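Local atomic coordinates of carbohydrate kinase (PDB entry 2NWH), a protein that probably phosphorylates a sugar or related small molecule, as a member of the pfkB family of the ribokinase clan, though its own substrate is not established. Residues S135-C140 with E160-A165; I6-G11 with F54-I59. One frame throughout, in Å; residues are numbered along the deposited sequence.

Interaction 1. Residues S135-C140 with E160-A165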
ATOM      1  N   SER A 135      -3.274 -19.046  -0.633  1.00 18.99           N
ATOM      2  CA  SER A 135      -3.843 -17.753  -1.052  0.60 19.10           C
ATOM      3  C   SER A 135      -4.292 -17.781  -2.517  1.00 19.12           C
ATOM      4  O   SER A 135      -3.955 -18.712  -3.266  1.00 18.60           O
ATOM      5  CB  SER A 135      -2.809 -16.639  -0.866  0.60 18.32           C
ATOM      6  OG  SER A 135      -2.011 -16.544  -2.035  0.60 18.97           O
ATOM      7  N   ASP A 136      -5.028 -16.748  -2.943  1.00 18.86           N
ATOM      8  CA  ASP A 136      -5.455 -16.607  -4.348  1.00 18.87           C
ATOM      9  C   ASP A 136      -4.745 -15.454  -5.085  1.00 19.46           C
ATOM     10  O   ASP A 136      -4.716 -15.410  -6.315  1.00 19.43           O
ATOM     11  CB  ASP A 136      -6.970 -16.310  -4.397  1.00 18.36           C
ATOM     12  CG  ASP A 136      -7.795 -17.421  -3.810  1.00 21.51           C
ATOM     13  OD1 ASP A 136      -7.500 -18.620  -4.119  1.00 25.38           O
ATOM     14  OD2 ASP A 136      -8.739 -17.117  -3.044  1.00 19.62           O
ATOM     15  N   PHE A 137      -4.200 -14.511  -4.325  1.00 19.46           N
ATOM     16  CA  PHE A 137      -3.582 -13.307  -4.854  1.00 19.73           C
ATOM     17  C   PHE A 137      -2.566 -12.829  -3.800  1.00 20.05           C
ATOM     18  O   PHE A 137      -2.876 -12.833  -2.600  1.00 19.61           O
ATOM     19  CB  PHE A 137      -4.655 -12.212  -5.010  1.00 20.38           C
ATOM     20  CG  PHE A 137      -4.426 -11.296  -6.162  1.00 23.94           C
ATOM     21  CD1 PHE A 137      -5.308 -11.295  -7.258  1.00 28.25           C
ATOM     22  CD2 PHE A 137      -3.324 -10.434  -6.181  1.00 27.65           C
ATOM     23  CE1 PHE A 137      -5.092 -10.436  -8.369  1.00 29.64           C
ATOM     24  CE2 PHE A 137      -3.074  -9.588  -7.279  1.00 31.40           C
ATOM     25  CZ  PHE A 137      -3.982  -9.576  -8.384  1.00 30.77           C
ATOM     26  N   LEU A 138      -1.391 -12.402  -4.253  1.00 19.07           N
ATOM     27  CA  LEU A 138      -0.314 -11.902  -3.376  1.00 17.98           C
ATOM     28  C   LEU A 138      -0.165 -10.400  -3.507  1.00 19.01           C
ATOM     29  O   LEU A 138      -0.379  -9.826  -4.613  1.00 18.20           O
ATOM     30  CB  LEU A 138       1.035 -12.536  -3.732  1.00 18.31           C
ATOM     31  CG  LEU A 138       1.050 -14.076  -3.787  1.00 19.04           C
ATOM     32  CD1 LEU A 138       2.418 -14.561  -4.209  1.00 16.98           C
ATOM     33  CD2 LEU A 138       0.609 -14.708  -2.458  1.00 20.12           C
ATOM     34  N   LEU A 139       0.228  -9.769  -2.396  1.00 17.26           N
ATOM     35  CA  LEU A 139       0.548  -8.361  -2.427  1.00 17.57           C
ATOM     36  C   LEU A 139       1.810  -8.141  -1.628  1.00 18.56           C
ATOM     37  O   LEU A 139       1.906  -8.589  -0.483  1.00 19.12           O
ATOM     38  CB  LEU A 139      -0.604  -7.514  -1.837  1.00 16.53           C
ATOM     39  CG  LEU A 139      -0.274  -6.001  -1.625  1.00 19.13           C
ATOM     40  CD1 LEU A 139       0.023  -5.274  -2.973  1.00 18.73           C
ATOM     41  CD2 LEU A 139      -1.431  -5.315  -0.839  1.00 21.11           C
ATOM     42  N   CYS A 140       2.762  -7.403  -2.184  1.00 18.59           N
ATOM     43  CA  CYS A 140       3.941  -7.088  -1.388  1.00 19.78           C
ATOM     44  C   CYS A 140       4.161  -5.588  -1.417  1.00 21.12           C
ATOM     45  O   CYS A 140       3.494  -4.852  -2.183  1.00 20.18           O
ATOM     46  CB  CYS A 140       5.172  -7.842  -1.937  1.00 20.24           C
ATOM     47  SG  CYS A 140       5.707  -7.302  -3.622  1.00 23.63           S
ATOM     48  N   GLU A 160       1.876 -20.007  -9.767  1.00 29.31           N
ATOM     49  CA  GLU A 160       0.804 -19.365 -10.545  1.00 30.24           C
ATOM     50  C   GLU A 160      -0.150 -18.542  -9.673  1.00 30.65           C
ATOM     51  O   GLU A 160      -1.391 -18.680  -9.729  1.00 31.12           O
ATOM     52  CB  GLU A 160       0.068 -20.414 -11.411  1.00 31.49           C
ATOM     53  CG  GLU A 160       1.021 -21.235 -12.252  1.00 34.92           C
ATOM     54  CD  GLU A 160       0.565 -22.683 -12.477  1.00 40.78           C
ATOM     55  OE1 GLU A 160       0.093 -23.325 -11.505  1.00 45.17           O
ATOM     56  OE2 GLU A 160       0.728 -23.197 -13.606  1.00 40.91           O
ATOM     57  N   LYS A 161       0.448 -17.681  -8.851  1.00 29.31           N
ATOM     58  CA  LYS A 161      -0.293 -16.719  -8.063  1.00 28.89           C
ATOM     59  C   LYS A 161      -0.038 -15.338  -8.621  1.00 28.22           C
ATOM     60  O   LYS A 161       1.118 -14.964  -8.834  1.00 28.84           O
ATOM     61  CB  LYS A 161       0.087 -16.778  -6.584  1.00 28.56           C
ATOM     62  CG  LYS A 161      -0.200 -18.126  -5.948  1.00 28.99           C
ATOM     63  CD  LYS A 161      -1.695 -18.405  -5.775  1.00 24.84           C
ATOM     64  CE  LYS A 161      -1.893 -19.825  -5.196  1.00 21.37           C
ATOM     65  NZ  LYS A 161      -3.270 -20.301  -5.540  1.00 23.56           N
ATOM     66  N   PRO A 162      -1.117 -14.582  -8.893  1.00 27.45           N
ATOM     67  CA  PRO A 162      -0.994 -13.173  -9.254  1.00 27.28           C
ATOM     68  C   PRO A 162      -0.222 -12.411  -8.182  1.00 27.57           C
ATOM     69  O   PRO A 162      -0.449 -12.651  -6.959  1.00 26.91           O
ATOM     70  CB  PRO A 162      -2.463 -12.694  -9.312  1.00 26.88           C
ATOM     71  CG  PRO A 162      -3.222 -13.961  -9.705  1.00 28.49           C
ATOM     72  CD  PRO A 162      -2.520 -15.038  -8.901  1.00 27.88           C
ATOM     73  N   LEU A 163       0.669 -11.512  -8.606  1.00 26.64           N
ATOM     74  CA  LEU A 163       1.413 -10.683  -7.638  1.00 27.19           C
ATOM     75  C   LEU A 163       1.254  -9.190  -7.928  1.00 27.02           C
ATOM     76  O   LEU A 163       1.562  -8.740  -9.037  1.00 28.40           O
ATOM     77  CB  LEU A 163       2.914 -11.031  -7.646  1.00 26.79           C
ATOM     78  CG  LEU A 163       3.936 -10.239  -6.800  1.00 27.52           C
ATOM     79  CD1 LEU A 163       3.731 -10.389  -5.308  1.00 23.72           C
ATOM     80  CD2 LEU A 163       5.378 -10.679  -7.162  1.00 26.08           C
ATOM     81  N   ALA A 164       0.782  -8.460  -6.929  1.00 26.35           N
ATOM     82  CA  ALA A 164       0.770  -6.992  -6.920  1.00 27.16           C
ATOM     83  C   ALA A 164       1.819  -6.418  -5.946  1.00 26.68           C
ATOM     84  O   ALA A 164       2.274  -7.086  -5.024  1.00 26.37           O
ATOM     85  CB  ALA A 164      -0.648  -6.476  -6.530  1.00 26.20           C
ATOM     86  N   ALA A 165       2.172  -5.166  -6.156  1.00 27.74           N
ATOM     87  CA  ALA A 165       3.236  -4.517  -5.415  1.00 28.29           C
ATOM     88  C   ALA A 165       2.917  -3.054  -5.206  1.00 28.62           C
ATOM     89  O   ALA A 165       2.363  -2.384  -6.087  1.00 29.11           O
ATOM     90  CB  ALA A 165       4.541  -4.652  -6.182  1.00 28.18           C
TER
HETATM   91  O   HOH W   1      -6.031 -19.811  -6.142  1.00 36.87           O
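Across the contact the carbonyl oxygen of Ala164 is gripped by one hydrogen bond and one weaker CA-H...O contact. Cys140 N donates to Ala164 O at 2.9 Å. Leu139 CA lies 3.4 Å from Ala164 O. Cys140 N sits above the carbonyl plane, not on a lone pair. The ladder is parallel. Leu138 N donates to Pro162 O, nearly along the C=O axis, and Ala164 N returns a bond to Leu138 O that is almost straight at the hydrogen (177°).

On the face with Leu139 and Ala164, the Phe137 ring packs on Pro162. Pro162 CB stands over the middle of the Phe137 ring, 3.5 Å from the centroid and 9° off the normal, a CH-pi contact. Ala164 CB meets the ring edge at CE2, and also packs on Leu139 CD1. On the other face, Leu163 CG is anti to the backbone N, so that Leu163 CD1 lies 3.8 Å from Leu138 CB and also reaches Cys140 SG. Cys140 SG packs against Ala165 CB as well.

Lys161 bends at chi2 (-71°). Lys161 NZ makes a weak bond of 2.9 Å to Ser135 O. It also gives a weak bond to a water that donates to Asp136 OD1. Asp136 OD2 is taken by the backbone N-H groups of Lys4 and Lys5.

The two strands and helix 146-158 form a beta-alpha-beta unit. That helix covers Leu138, Cys140 and Leu163, while Leu262 of helix 255-266 packs on Phe137 and Ala164. Strand 5-9 lies along the far side of strand 137-141.

Interaction 2. Residues I6-G11 with F54-I59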
ATOM      1  N   ILE A   6      -6.240 -13.162   0.041  1.00 14.55           N
ATOM      2  CA  ILE A   6      -5.120 -12.360  -0.383  1.00 14.19           C
ATOM      3  C   ILE A   6      -4.078 -12.443   0.706  1.00 13.85           C
ATOM      4  O   ILE A   6      -4.397 -12.206   1.896  1.00 15.07           O
ATOM      5  CB  ILE A   6      -5.535 -10.856  -0.608  1.00 14.35           C
ATOM      6  CG1 ILE A   6      -6.630 -10.737  -1.687  1.00 15.88           C
ATOM      7  CG2 ILE A   6      -4.288  -9.985  -0.850  1.00 15.32           C
ATOM      8  CD1 ILE A   6      -7.138  -9.349  -1.824  1.00 17.72           C
ATOM      9  N   LEU A   7      -2.850 -12.763   0.328  1.00 13.11           N
ATOM     10  CA  LEU A   7      -1.750 -12.753   1.288  1.00 13.80           C
ATOM     11  C   LEU A   7      -0.863 -11.557   1.016  1.00 14.21           C
ATOM     12  O   LEU A   7      -0.425 -11.368  -0.122  1.00 13.52           O
ATOM     13  CB  LEU A   7      -0.929 -14.027   1.162  1.00 14.40           C
ATOM     14  CG  LEU A   7       0.330 -14.137   2.055  1.00 13.58           C
ATOM     15  CD1 LEU A   7      -0.061 -14.361   3.482  1.00 14.38           C
ATOM     16  CD2 LEU A   7       1.157 -15.294   1.578  1.00 14.19           C
ATOM     17  N   VAL A   8      -0.592 -10.786   2.071  1.00 13.69           N
ATOM     18  CA  VAL A   8       0.237  -9.581   2.004  1.00 12.43           C
ATOM     19  C   VAL A   8       1.566  -9.843   2.681  1.00 13.51           C
ATOM     20  O   VAL A   8       1.607 -10.342   3.820  1.00 14.84           O
ATOM     21  CB  VAL A   8      -0.459  -8.407   2.677  1.00 12.64           C
ATOM     22  CG1 VAL A   8       0.410  -7.142   2.583  1.00 11.52           C
ATOM     23  CG2 VAL A   8      -1.813  -8.173   2.008  1.00 11.29           C
ATOM     24  N   LEU A   9       2.651  -9.537   1.992  1.00 13.19           N
ATOM     25  CA  LEU A   9       3.998  -9.648   2.559  1.00 14.18           C
ATOM     26  C   LEU A   9       4.665  -8.274   2.460  1.00 15.57           C
ATOM     27  O   LEU A   9       4.962  -7.785   1.368  1.00 16.05           O
ATOM     28  CB  LEU A   9       4.806 -10.726   1.827  1.00 13.72           C
ATOM     29  CG  LEU A   9       4.106 -12.071   1.806  1.00 14.55           C
ATOM     30  CD1 LEU A   9       3.457 -12.304   0.436  1.00 18.01           C
ATOM     31  CD2 LEU A   9       5.177 -13.169   2.052  1.00 19.67           C
ATOM     32  N   GLY A  10       4.887  -7.636   3.595  1.00 14.82           N
ATOM     33  CA  GLY A  10       5.262  -6.239   3.566  1.00 15.40           C
ATOM     34  C   GLY A  10       5.433  -5.672   4.951  1.00 16.22           C
ATOM     35  O   GLY A  10       5.673  -6.407   5.900  1.00 15.70           O
ATOM     36  N   GLY A  11       5.332  -4.356   5.032  1.00 15.33           N
ATOM     37  CA  GLY A  11       5.597  -3.659   6.249  1.00 17.11           C
ATOM     38  C   GLY A  11       4.365  -3.479   7.070  1.00 17.46           C
ATOM     39  O   GLY A  11       3.227  -3.391   6.562  1.00 17.20           O
ATOM     40  N   PHE A  54     -12.514  -9.010   1.381  1.00 19.59           N
ATOM     41  CA  PHE A  54     -11.617 -10.147   1.122  1.00 18.62           C
ATOM     42  C   PHE A  54     -11.158 -10.805   2.397  1.00 18.54           C
ATOM     43  O   PHE A  54     -11.161 -10.184   3.435  1.00 17.27           O
ATOM     44  CB  PHE A  54     -10.400  -9.701   0.298  1.00 19.21           C
ATOM     45  CG  PHE A  54     -10.771  -9.280  -1.106  1.00 19.85           C
ATOM     46  CD1 PHE A  54     -10.800 -10.215  -2.126  1.00 22.90           C
ATOM     47  CD2 PHE A  54     -11.160  -7.983  -1.373  1.00 23.84           C
ATOM     48  CE1 PHE A  54     -11.167  -9.851  -3.436  1.00 23.12           C
ATOM     49  CE2 PHE A  54     -11.557  -7.611  -2.668  1.00 24.25           C
ATOM     50  CZ  PHE A  54     -11.548  -8.567  -3.706  1.00 24.87           C
ATOM     51  N   GLU A  55     -10.740 -12.068   2.293  1.00 18.53           N
ATOM     52  CA  GLU A  55     -10.168 -12.777   3.439  1.00 18.12           C
ATOM     53  C   GLU A  55      -8.659 -12.492   3.364  1.00 17.24           C
ATOM     54  O   GLU A  55      -7.974 -12.999   2.492  1.00 17.57           O
ATOM     55  CB  GLU A  55     -10.501 -14.286   3.384  1.00 17.98           C
ATOM     56  CG  GLU A  55      -9.853 -15.056   4.590  1.00 24.14           C
ATOM     57  CD  GLU A  55     -10.318 -16.494   4.725  1.00 33.97           C
ATOM     58  OE1 GLU A  55     -11.298 -16.857   4.052  1.00 34.89           O
ATOM     59  OE2 GLU A  55      -9.688 -17.259   5.504  1.00 38.89           O
ATOM     60  N   VAL A  56      -8.161 -11.635   4.248  1.00 15.87           N
ATOM     61  CA  VAL A  56      -6.779 -11.125   4.096  1.00 14.52           C
ATOM     62  C   VAL A  56      -5.910 -11.647   5.216  1.00 15.04           C
ATOM     63  O   VAL A  56      -6.344 -11.656   6.382  1.00 15.32           O
ATOM     64  CB  VAL A  56      -6.700  -9.569   4.039  1.00 15.31           C
ATOM     65  CG1 VAL A  56      -5.225  -9.088   3.756  1.00 16.06           C
ATOM     66  CG2 VAL A  56      -7.682  -9.022   2.957  1.00 14.85           C
ATOM     67  N   ARG A  57      -4.700 -12.094   4.846  1.00 13.81           N
ATOM     68  CA  ARG A  57      -3.673 -12.491   5.820  1.00 14.70           C
ATOM     69  C   ARG A  57      -2.410 -11.657   5.538  1.00 14.88           C
ATOM     70  O   ARG A  57      -2.126 -11.325   4.367  1.00 16.49           O
ATOM     71  CB  ARG A  57      -3.381 -14.000   5.700  1.00 15.98           C
ATOM     72  CG  ARG A  57      -2.142 -14.477   6.465  1.00 15.89           C
ATOM     73  CD  ARG A  57      -1.940 -15.949   6.224  1.00 16.73           C
ATOM     74  NE  ARG A  57      -0.822 -16.519   6.985  1.00 16.17           N
ATOM     75  CZ  ARG A  57      -0.450 -17.795   6.886  1.00 19.91           C
ATOM     76  NH1 ARG A  57      -1.049 -18.591   6.021  1.00 17.59           N
ATOM     77  NH2 ARG A  57       0.546 -18.264   7.617  1.00 20.00           N
ATOM     78  N   ILE A  58      -1.667 -11.302   6.583  1.00 13.94           N
ATOM     79  CA  ILE A  58      -0.390 -10.567   6.385  1.00 13.95           C
ATOM     80  C   ILE A  58       0.778 -11.253   7.113  1.00 14.19           C
ATOM     81  O   ILE A  58       0.627 -11.733   8.239  1.00 16.68           O
ATOM     82  CB  ILE A  58      -0.474  -9.045   6.767  1.00 14.59           C
ATOM     83  CG1 ILE A  58       0.844  -8.307   6.402  1.00  9.99           C
ATOM     84  CG2 ILE A  58      -0.862  -8.824   8.302  1.00 16.41           C
ATOM     85  CD1 ILE A  58       0.668  -6.773   6.407  1.00 15.99           C
ATOM     86  N   ILE A  59       1.939 -11.261   6.463  1.00 13.90           N
ATOM     87  CA  ILE A  59       3.189 -11.701   7.077  1.00 14.29           C
ATOM     88  C   ILE A  59       4.121 -10.479   7.051  1.00 14.74           C
ATOM     89  O   ILE A  59       4.529 -10.007   5.957  1.00 14.81           O
ATOM     90  CB  ILE A  59       3.824 -12.830   6.268  1.00 15.38           C
ATOM     91  CG1 ILE A  59       2.907 -14.047   6.204  1.00 14.26           C
ATOM     92  CG2 ILE A  59       5.198 -13.314   6.943  1.00 16.22           C
ATOM     93  CD1 ILE A  59       3.424 -15.108   5.130  1.00 16.78           C
TER
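Strands 5-9 and 55-63 are parallel neighbours in the large central sheet of the ribokinase-like alpha/beta core. Four backbone bonds run alternately between them. Ile6 N donates to Glu55 O and Val8 N to Arg57 O, both in the carbonyl plane. Arg57 N binds Ile6 O, and Ile59 N binds Val8 O at 2.8 Å, both nearly along the C=O axis. A fifth bond, Gly10 N to Ile59 O at 3.4 Å, is weak and lies where strand 5-9 has ended.

Ile6 CG1 is anti to the carbonyl carbon. Ile6 CD1 lies over the face of the Phe54 ring, 3.7 Å from Phe54 CG and off the ring centre, a CH-pi contact. On the same face of the sheet Val8 splits its branches: Val8 CG2 meets Val56 CG1 at 3.9 Å, and Val8 CG1 meets Ile58 CD1 at 3.9 Å. On the other face Leu7 lies alongside the extended Arg57 chain, with Leu7 CD1 3.6 Å from Arg57 CG. Ile59 CD1 touches both Leu7 CD1 and Leu9 CD2. The aliphatic part of Arg57 is thus packed, while its NE binds Thr83 OG1.

Helix 41-51 covers Ile6, Val8 and Val56, and helix 126-134 covers Leu7, Arg57 and Ile59. Strand 81-87 flanks strand 55-63, and strand 137-141 flanks strand 5-9.

How the interactions relate
Both contacts lie in the same large central sheet, with centres about 9 Å apart. The four strands run side by side in the order 55-63, 5-9, 137-141, 163-166, all parallel. Along the chain both segments of interaction 2 come first, followed by those of interaction 1. The middle pair joins them: Leu9 N to Leu139 O (2.8 Å) and Leu139 N to Leu7 O (2.9 Å) are probable hydrogen bonds. Strand 5-9 is therefore shared between an early neighbour and a later one, and so ties the first part of the chain to the beta-alpha-beta unit that follows. Together the contacts build part of the core expected of a pfkB-type kinase.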